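Local coordinates for protein polyguluronate lyase (PDB 1UAI) that probably depolymerises alginate by lyase (beta-elimination) cleavage within its poly(alpha-L-guluronate) stretches, at residues Thr41-Phe45 with Gln55-Ala59; Leu130-Tyr136 with Leu147-Tyr152; Val157-Lys161 with Tyr172-Val176. All blocks are in the same frame, centred on the assembly; numbering follows the deposited sequence.

Contact 1. Residues Thr41-Phe45 with Gln55-Ala59; sequences TAPWF and QFRAA
An irregular loop can be held to a strand by one backbone hydrogen bond and one from a side chain. Residues 55-59 are extended; 41-45 loop through a cis peptide before Pro43 and helical angles at Trp44 (-67/-36) to Phe45, which begins edge strand 45-47 of the seven-stranded sheet. Thr41 N to Phe45 O and Phe45 N to Thr41 O, both 2.9 Å, close a classic beta bulge in which Trp44 and Phe45 face Thr41. Phe45 and Phe56 form an antiparallel non-hydrogen-bonded pair, CA to CA 4.9 Å. Arg57 N donates to Trp44 O and Gln55 NE2 to Pro43 O, each 2.9 Å. CD1 of Phe45 (chi1 t) lies 3.5 Å from CE1 of Phe56 (chi1 m), rings oblique at 49°; CZ3 of Trp44 (chi1 -34°, between wells) is 3.8 Å from Arg57 CD. Pro43 CB sits over one face of the Arg57 guanidinium, whose NE is hydrogen-bonded to Gln213 OE1. Two carbonyls thus accept from a backbone N-H and a neutral amide; the rest is packing, without a salt bridge.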
# COMPACT_ATOMS: atom_id res chain seq x y z
N THR A 41 -16.34 3.11 -0.05
CA THR A 41 -16.66 3.75 1.22
C THR A 41 -15.85 5.05 1.30
O THR A 41 -14.65 5.04 1.56
CB THR A 41 -16.35 2.83 2.43
OG1 THR A 41 -16.71 3.50 3.64
CG2 THR A 41 -14.88 2.43 2.47
N ALA A 42 -16.54 6.15 1.04
CA ALA A 42 -15.91 7.47 1.05
C ALA A 42 -15.64 7.94 2.47
O ALA A 42 -16.47 7.75 3.36
CB ALA A 42 -16.80 8.48 0.33
N PRO A 43 -14.49 8.59 2.70
CA PRO A 43 -13.42 8.92 1.74
C PRO A 43 -12.26 7.92 1.76
O PRO A 43 -11.27 8.10 1.05
CB PRO A 43 -12.97 10.28 2.23
CG PRO A 43 -12.99 10.08 3.72
CD PRO A 43 -14.31 9.35 3.95
N TRP A 44 -12.39 6.86 2.56
CA TRP A 44 -11.32 5.89 2.74
C TRP A 44 -10.93 5.01 1.56
O TRP A 44 -9.75 4.69 1.39
CB TRP A 44 -11.66 4.97 3.92
CG TRP A 44 -12.40 5.68 5.01
CD1 TRP A 44 -13.66 5.39 5.46
CD2 TRP A 44 -11.96 6.81 5.76
NE1 TRP A 44 -14.03 6.29 6.44
CE2 TRP A 44 -13.00 7.17 6.64
CE3 TRP A 44 -10.78 7.57 5.77
CZ2 TRP A 44 -12.90 8.25 7.53
CZ3 TRP A 44 -10.68 8.64 6.65
CH2 TRP A 44 -11.74 8.97 7.52
N PHE A 45 -11.91 4.63 0.74
CA PHE A 45 -11.66 3.75 -0.40
C PHE A 45 -12.73 4.08 -1.44
O PHE A 45 -13.85 3.59 -1.36
CB PHE A 45 -11.78 2.30 0.06
CG PHE A 45 -11.58 1.29 -1.04
CD1 PHE A 45 -10.35 1.15 -1.66
CD2 PHE A 45 -12.64 0.48 -1.45
CE1 PHE A 45 -10.16 0.20 -2.67
CE2 PHE A 45 -12.46 -0.47 -2.45
CZ PHE A 45 -11.22 -0.61 -3.06
N GLN A 55 -8.65 6.36 -4.62
CA GLN A 55 -8.22 7.12 -3.46
C GLN A 55 -8.27 6.23 -2.22
O GLN A 55 -9.30 5.63 -1.91
CB GLN A 55 -9.15 8.32 -3.26
CG GLN A 55 -8.99 9.04 -1.93
CD GLN A 55 -9.88 10.26 -1.84
OE1 GLN A 55 -9.77 11.18 -2.65
NE2 GLN A 55 -10.78 10.27 -0.86
N PHE A 56 -7.14 6.14 -1.52
CA PHE A 56 -7.01 5.38 -0.28
C PHE A 56 -6.67 6.39 0.80
O PHE A 56 -5.69 7.13 0.67
CB PHE A 56 -5.87 4.37 -0.36
CG PHE A 56 -6.10 3.25 -1.33
CD1 PHE A 56 -6.70 2.06 -0.91
CD2 PHE A 56 -5.68 3.35 -2.65
CE1 PHE A 56 -6.86 1.00 -1.79
CE2 PHE A 56 -5.83 2.29 -3.54
CZ PHE A 56 -6.43 1.11 -3.10
N ARG A 57 -7.46 6.43 1.87
CA ARG A 57 -7.21 7.37 2.95
C ARG A 57 -7.32 6.68 4.30
O ARG A 57 -8.24 5.89 4.52
CB ARG A 57 -8.20 8.54 2.90
CG ARG A 57 -7.97 9.59 3.99
CD ARG A 57 -9.02 10.69 3.98
NE ARG A 57 -9.03 11.43 2.73
CZ ARG A 57 -9.82 12.48 2.49
NH1 ARG A 57 -10.65 12.92 3.43
NH2 ARG A 57 -9.77 13.09 1.31
N ALA A 58 -6.38 6.97 5.19
CA ALA A 58 -6.38 6.41 6.54
C ALA A 58 -5.93 7.50 7.51
O ALA A 58 -4.80 8.00 7.43
CB ALA A 58 -5.44 5.21 6.63
N ALA A 59 -6.84 7.88 8.41
CA ALA A 59 -6.57 8.92 9.40
C ALA A 59 -5.90 8.35 10.64
O ALA A 59 -6.01 7.15 10.92
CB ALA A 59 -7.87 9.62 9.78

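Contact 2. Residues Leu130-Tyr136 with Leu147-Tyr152; sequences LEGTSLY and LVTSDY
Three residues, Tyr152, Leu135 and Thr133, bury the most surface where 130-136 meets 147-152, and show how a hairpin strand can be continued by a loop. Residues 130-131 and 134-136 are extended, joined by a type II' turn from Glu131 to Ser134 with Gly132 at 69/-113. Strand axes 134-136 and 147-149 approach to 4.6 Å, their directions 134° apart.

Leu135 (chi1 t, chi2 p) pairs with Thr149 in antiparallel hydrogen-bonded register, Leu135 N to Thr149 O 2.9 Å. Leu135 O accepts from Val148 N at 2.7 Å and, weakly, from Thr149 N at 3.5 Å, so the register slips by one before the non-hydrogen-bonded pair Tyr136-Leu147; Leu147 CD1 makes a CH-pi contact over the Tyr136 ring, 4.0 Å from its centroid. Thr133 (chi1 p) hydrogen-bonds twice past the strand end: its O accepts from Tyr152 N at 2.8 Å, and its OG1 donates to Ser150 O at 2.9 Å. An ST turn, Asp151 N to Thr149 OG1 2.9 Å, shapes that bend. Tyr152 (chi1 t) brings its CD2 to 3.7 Å from Leu130 CD2 and its CB to 4.3 Å from Leu135 CB; its OH is hydrogen-bonded to Thr156 O and Phe103 N. Water 1 joins Tyr152 O to Gly132 O. With Val148 and Thr149 both facing Leu135, this is a classic beta bulge in an antiparallel hairpin of the jellyroll sandwich.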
# COMPACT_ATOMS: atom_id res chain seq x y z
N LEU A 130 7.14 7.28 2.48
CA LEU A 130 7.35 8.72 2.38
C LEU A 130 7.35 9.36 3.77
O LEU A 130 6.48 9.08 4.59
CB LEU A 130 6.25 9.39 1.54
CG LEU A 130 6.35 10.91 1.40
CD1 LEU A 130 7.61 11.28 0.63
CD2 LEU A 130 5.12 11.46 0.69
N GLU A 131 8.35 10.20 4.01
CA GLU A 131 8.47 10.95 5.26
C GLU A 131 8.70 12.39 4.81
O GLU A 131 9.80 12.75 4.39
CB GLU A 131 9.65 10.46 6.11
CG GLU A 131 9.57 8.98 6.45
CD GLU A 131 10.55 8.56 7.53
OE1 GLU A 131 11.55 9.28 7.77
OE2 GLU A 131 10.33 7.49 8.15
N GLY A 132 7.65 13.21 4.88
CA GLY A 132 7.77 14.60 4.45
C GLY A 132 7.94 14.63 2.94
O GLY A 132 7.02 14.29 2.20
N THR A 133 9.12 15.04 2.47
CA THR A 133 9.40 15.07 1.04
C THR A 133 10.47 14.04 0.70
O THR A 133 10.99 14.01 -0.41
CB THR A 133 9.88 16.46 0.56
OG1 THR A 133 11.12 16.79 1.19
CG2 THR A 133 8.85 17.53 0.90
N SER A 134 10.80 13.19 1.67
CA SER A 134 11.81 12.16 1.46
C SER A 134 11.17 10.79 1.29
O SER A 134 10.56 10.25 2.21
CB SER A 134 12.80 12.13 2.63
OG SER A 134 13.62 13.28 2.63
N LEU A 135 11.30 10.25 0.08
CA LEU A 135 10.76 8.95 -0.26
C LEU A 135 11.87 7.91 -0.14
O LEU A 135 12.95 8.08 -0.71
CB LEU A 135 10.22 8.96 -1.69
CG LEU A 135 9.68 7.63 -2.23
CD1 LEU A 135 8.51 7.15 -1.38
CD2 LEU A 135 9.26 7.82 -3.68
N TYR A 136 11.60 6.85 0.61
CA TYR A 136 12.56 5.78 0.83
C TYR A 136 12.06 4.42 0.41
O TYR A 136 10.85 4.18 0.33
CB TYR A 136 12.87 5.64 2.32
CG TYR A 136 13.41 6.86 3.00
CD1 TYR A 136 14.78 7.07 3.11
CD2 TYR A 136 12.55 7.79 3.58
CE1 TYR A 136 15.28 8.18 3.77
CE2 TYR A 136 13.04 8.90 4.24
CZ TYR A 136 14.40 9.09 4.34
OH TYR A 136 14.89 10.19 5.01
N LEU A 147 17.34 6.19 0.21
CA LEU A 147 16.61 7.41 -0.09
C LEU A 147 16.46 7.48 -1.60
O LEU A 147 17.45 7.48 -2.33
CB LEU A 147 17.39 8.64 0.39
CG LEU A 147 16.78 9.99 -0.01
CD1 LEU A 147 15.50 10.23 0.77
CD2 LEU A 147 17.78 11.11 0.24
N VAL A 148 15.22 7.50 -2.08
CA VAL A 148 14.97 7.60 -3.51
C VAL A 148 15.15 9.06 -3.92
O VAL A 148 15.84 9.37 -4.89
CB VAL A 148 13.55 7.13 -3.86
CG1 VAL A 148 13.27 7.35 -5.34
CG2 VAL A 148 13.39 5.66 -3.50
N THR A 149 14.52 9.95 -3.16
CA THR A 149 14.62 11.38 -3.40
C THR A 149 14.18 12.15 -2.16
O THR A 149 13.28 11.71 -1.44
CB THR A 149 13.73 11.83 -4.58
OG1 THR A 149 13.77 13.26 -4.70
CG2 THR A 149 12.28 11.40 -4.37
N SER A 150 14.83 13.28 -1.90
CA SER A 150 14.48 14.13 -0.77
C SER A 150 13.60 15.25 -1.31
O SER A 150 13.26 16.19 -0.60
CB SER A 150 15.74 14.72 -0.14
OG SER A 150 16.47 15.48 -1.09
N ASP A 151 13.23 15.13 -2.58
CA ASP A 151 12.42 16.15 -3.25
C ASP A 151 11.13 15.59 -3.83
O ASP A 151 10.73 15.96 -4.94
CB ASP A 151 13.28 16.81 -4.34
CG ASP A 151 12.65 18.06 -4.92
OD1 ASP A 151 11.98 18.81 -4.19
OD2 ASP A 151 12.86 18.31 -6.13
N TYR A 152 10.47 14.69 -3.10
CA TYR A 152 9.20 14.15 -3.57
C TYR A 152 8.12 15.19 -3.28
O TYR A 152 7.95 15.63 -2.14
CB TYR A 152 8.81 12.85 -2.85
CG TYR A 152 7.45 12.37 -3.32
CD1 TYR A 152 7.31 11.75 -4.56
CD2 TYR A 152 6.30 12.67 -2.60
CE1 TYR A 152 6.05 11.45 -5.07
CE2 TYR A 152 5.03 12.38 -3.10
CZ TYR A 152 4.92 11.77 -4.34
OH TYR A 152 3.67 11.53 -4.86
O HOH W 1 5.93 15.44 -0.05

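Contact 3. Residues Val157-Lys161 with Tyr172-Val176; sequences VFEGK and YYNGV
Four direct hydrogen bonds fasten 157-161 to 172-176. Asn174 N gives to Glu159 O at 2.7 Å, and the Asn174 side chain (chi1 m) returns the link, its OD1 accepting from Glu159 N at 2.9 Å; a side-chain amide thus takes the acceptor position that a strand carbonyl would normally fill. Farther along, Tyr172 N to Lys161 O (2.8 Å) and Lys161 N to Tyr172 O (3.1 Å) make a regular antiparallel hydrogen-bonded pair, and Gly160 faces Tyr173 in the adjoining non-hydrogen-bonded pair, CA to CA 4.8 Å. Water 2 joins Val157 O to Asn174 ND2, and water 3 joins Glu159 O to Gly175 N.

The second segment leaves its strand through a type I' turn, Tyr173 to Val176, with Asn174 at 49/44 and Gly175 at 83/-8; there a CB on Gly175 would press on Asn174 O. On the face carrying Lys161 and Tyr172, the lysine (t, t, p, t) lies over the tyrosine ring (chi1 m) in a cation-pi contact, NZ to ring centroid 4.7 Å. Beside Gly160, CB of Phe158 (chi1 p) touches CE1 of Tyr173 (chi1 t) at 3.6 Å, the two rings oblique at 38°.

The hairpin 158-165/168-173 lies between strand 95-105, where Arg100 forms a salt bridge with Glu159, and strand 176-182, reached through the turn; Tyr173 also packs on strand 144-149.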
# COMPACT_ATOMS: atom_id res chain seq x y z
N VAL A 157 2.74 11.72 -9.53
CA VAL A 157 2.60 10.30 -9.83
C VAL A 157 3.95 9.73 -10.24
O VAL A 157 4.67 10.33 -11.04
CB VAL A 157 1.59 10.07 -10.97
CG1 VAL A 157 1.50 8.58 -11.30
CG2 VAL A 157 0.23 10.61 -10.58
N PHE A 158 4.29 8.58 -9.68
CA PHE A 158 5.53 7.90 -10.02
C PHE A 158 5.20 6.43 -10.25
O PHE A 158 4.13 5.96 -9.85
CB PHE A 158 6.58 8.04 -8.91
CG PHE A 158 6.22 7.31 -7.63
CD1 PHE A 158 6.61 5.99 -7.43
CD2 PHE A 158 5.48 7.95 -6.65
CE1 PHE A 158 6.28 5.32 -6.25
CE2 PHE A 158 5.14 7.30 -5.47
CZ PHE A 158 5.54 5.98 -5.27
N GLU A 159 6.10 5.74 -10.93
CA GLU A 159 5.91 4.32 -11.20
C GLU A 159 6.90 3.53 -10.38
O GLU A 159 8.12 3.72 -10.49
CB GLU A 159 6.10 4.03 -12.69
CG GLU A 159 5.84 2.58 -13.07
CD GLU A 159 5.81 2.38 -14.57
OE1 GLU A 159 4.90 2.93 -15.23
OE2 GLU A 159 6.69 1.67 -15.10
N GLY A 160 6.39 2.66 -9.52
CA GLY A 160 7.25 1.82 -8.71
C GLY A 160 7.15 0.40 -9.20
O GLY A 160 6.15 0.00 -9.80
N LYS A 161 8.21 -0.38 -8.98
CA LYS A 161 8.19 -1.77 -9.38
C LYS A 161 9.05 -2.64 -8.48
O LYS A 161 10.15 -2.25 -8.09
CB LYS A 161 8.68 -1.93 -10.83
CG LYS A 161 8.66 -3.38 -11.31
CD LYS A 161 8.96 -3.52 -12.80
CE LYS A 161 10.40 -3.16 -13.14
NZ LYS A 161 10.70 -3.41 -14.57
N TYR A 172 12.46 -0.62 -8.22
CA TYR A 172 12.61 0.47 -9.18
C TYR A 172 11.69 1.65 -8.92
O TYR A 172 10.58 1.49 -8.39
CB TYR A 172 12.31 -0.05 -10.59
CG TYR A 172 13.15 -1.22 -11.03
CD1 TYR A 172 14.27 -1.03 -11.83
CD2 TYR A 172 12.84 -2.52 -10.63
CE1 TYR A 172 15.06 -2.11 -12.23
CE2 TYR A 172 13.61 -3.60 -11.02
CZ TYR A 172 14.72 -3.39 -11.82
OH TYR A 172 15.50 -4.46 -12.20
N TYR A 173 12.15 2.83 -9.31
CA TYR A 173 11.41 4.08 -9.18
C TYR A 173 11.57 4.76 -10.54
O TYR A 173 12.68 5.08 -10.96
CB TYR A 173 12.00 4.95 -8.08
CG TYR A 173 11.45 6.35 -8.00
CD1 TYR A 173 10.22 6.62 -7.40
CD2 TYR A 173 12.19 7.43 -8.48
CE1 TYR A 173 9.74 7.93 -7.28
CE2 TYR A 173 11.72 8.74 -8.37
CZ TYR A 173 10.50 8.98 -7.76
OH TYR A 173 10.06 10.28 -7.61
N ASN A 174 10.45 4.95 -11.23
CA ASN A 174 10.44 5.54 -12.56
C ASN A 174 11.46 4.88 -13.49
O ASN A 174 12.19 5.56 -14.23
CB ASN A 174 10.66 7.06 -12.49
CG ASN A 174 9.45 7.78 -11.93
OD1 ASN A 174 8.33 7.27 -12.00
ND2 ASN A 174 9.67 8.97 -11.38
N GLY A 175 11.50 3.56 -13.44
CA GLY A 175 12.39 2.79 -14.30
C GLY A 175 13.83 2.62 -13.86
O GLY A 175 14.57 1.85 -14.47
N VAL A 176 14.24 3.33 -12.81
CA VAL A 176 15.61 3.24 -12.33
C VAL A 176 15.75 2.36 -11.10
O VAL A 176 15.02 2.52 -10.12
CB VAL A 176 16.16 4.65 -12.02
CG1 VAL A 176 17.60 4.56 -11.53
CG2 VAL A 176 16.08 5.53 -13.26
O HOH W 2 7.43 10.95 -10.74
O HOH W 3 9.72 1.83 -11.99

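The three contacts follow one another along the chain, each closing before the next opens. Contacts 1 and 3 belong to the same seven-stranded antiparallel sheet but lie toward its two ends, centres about 24 Å apart, with strands 211-223 and 95-105 between them. Contact 2 lies in the other sheet, its centre about 23 Å from that of contact 1 and 13 Å from that of contact 3. Contacts 2 and 3 touch: Val148 CG1 meets Tyr173 CD2 at 3.3 Å, and Tyr152 CE1 meets Phe158 CD2 at 3.9 Å. In this jellyroll sandwich, local contacts are completed by pairings of distant strands, such as 54-59 with 211-223, and side chains join the sheets.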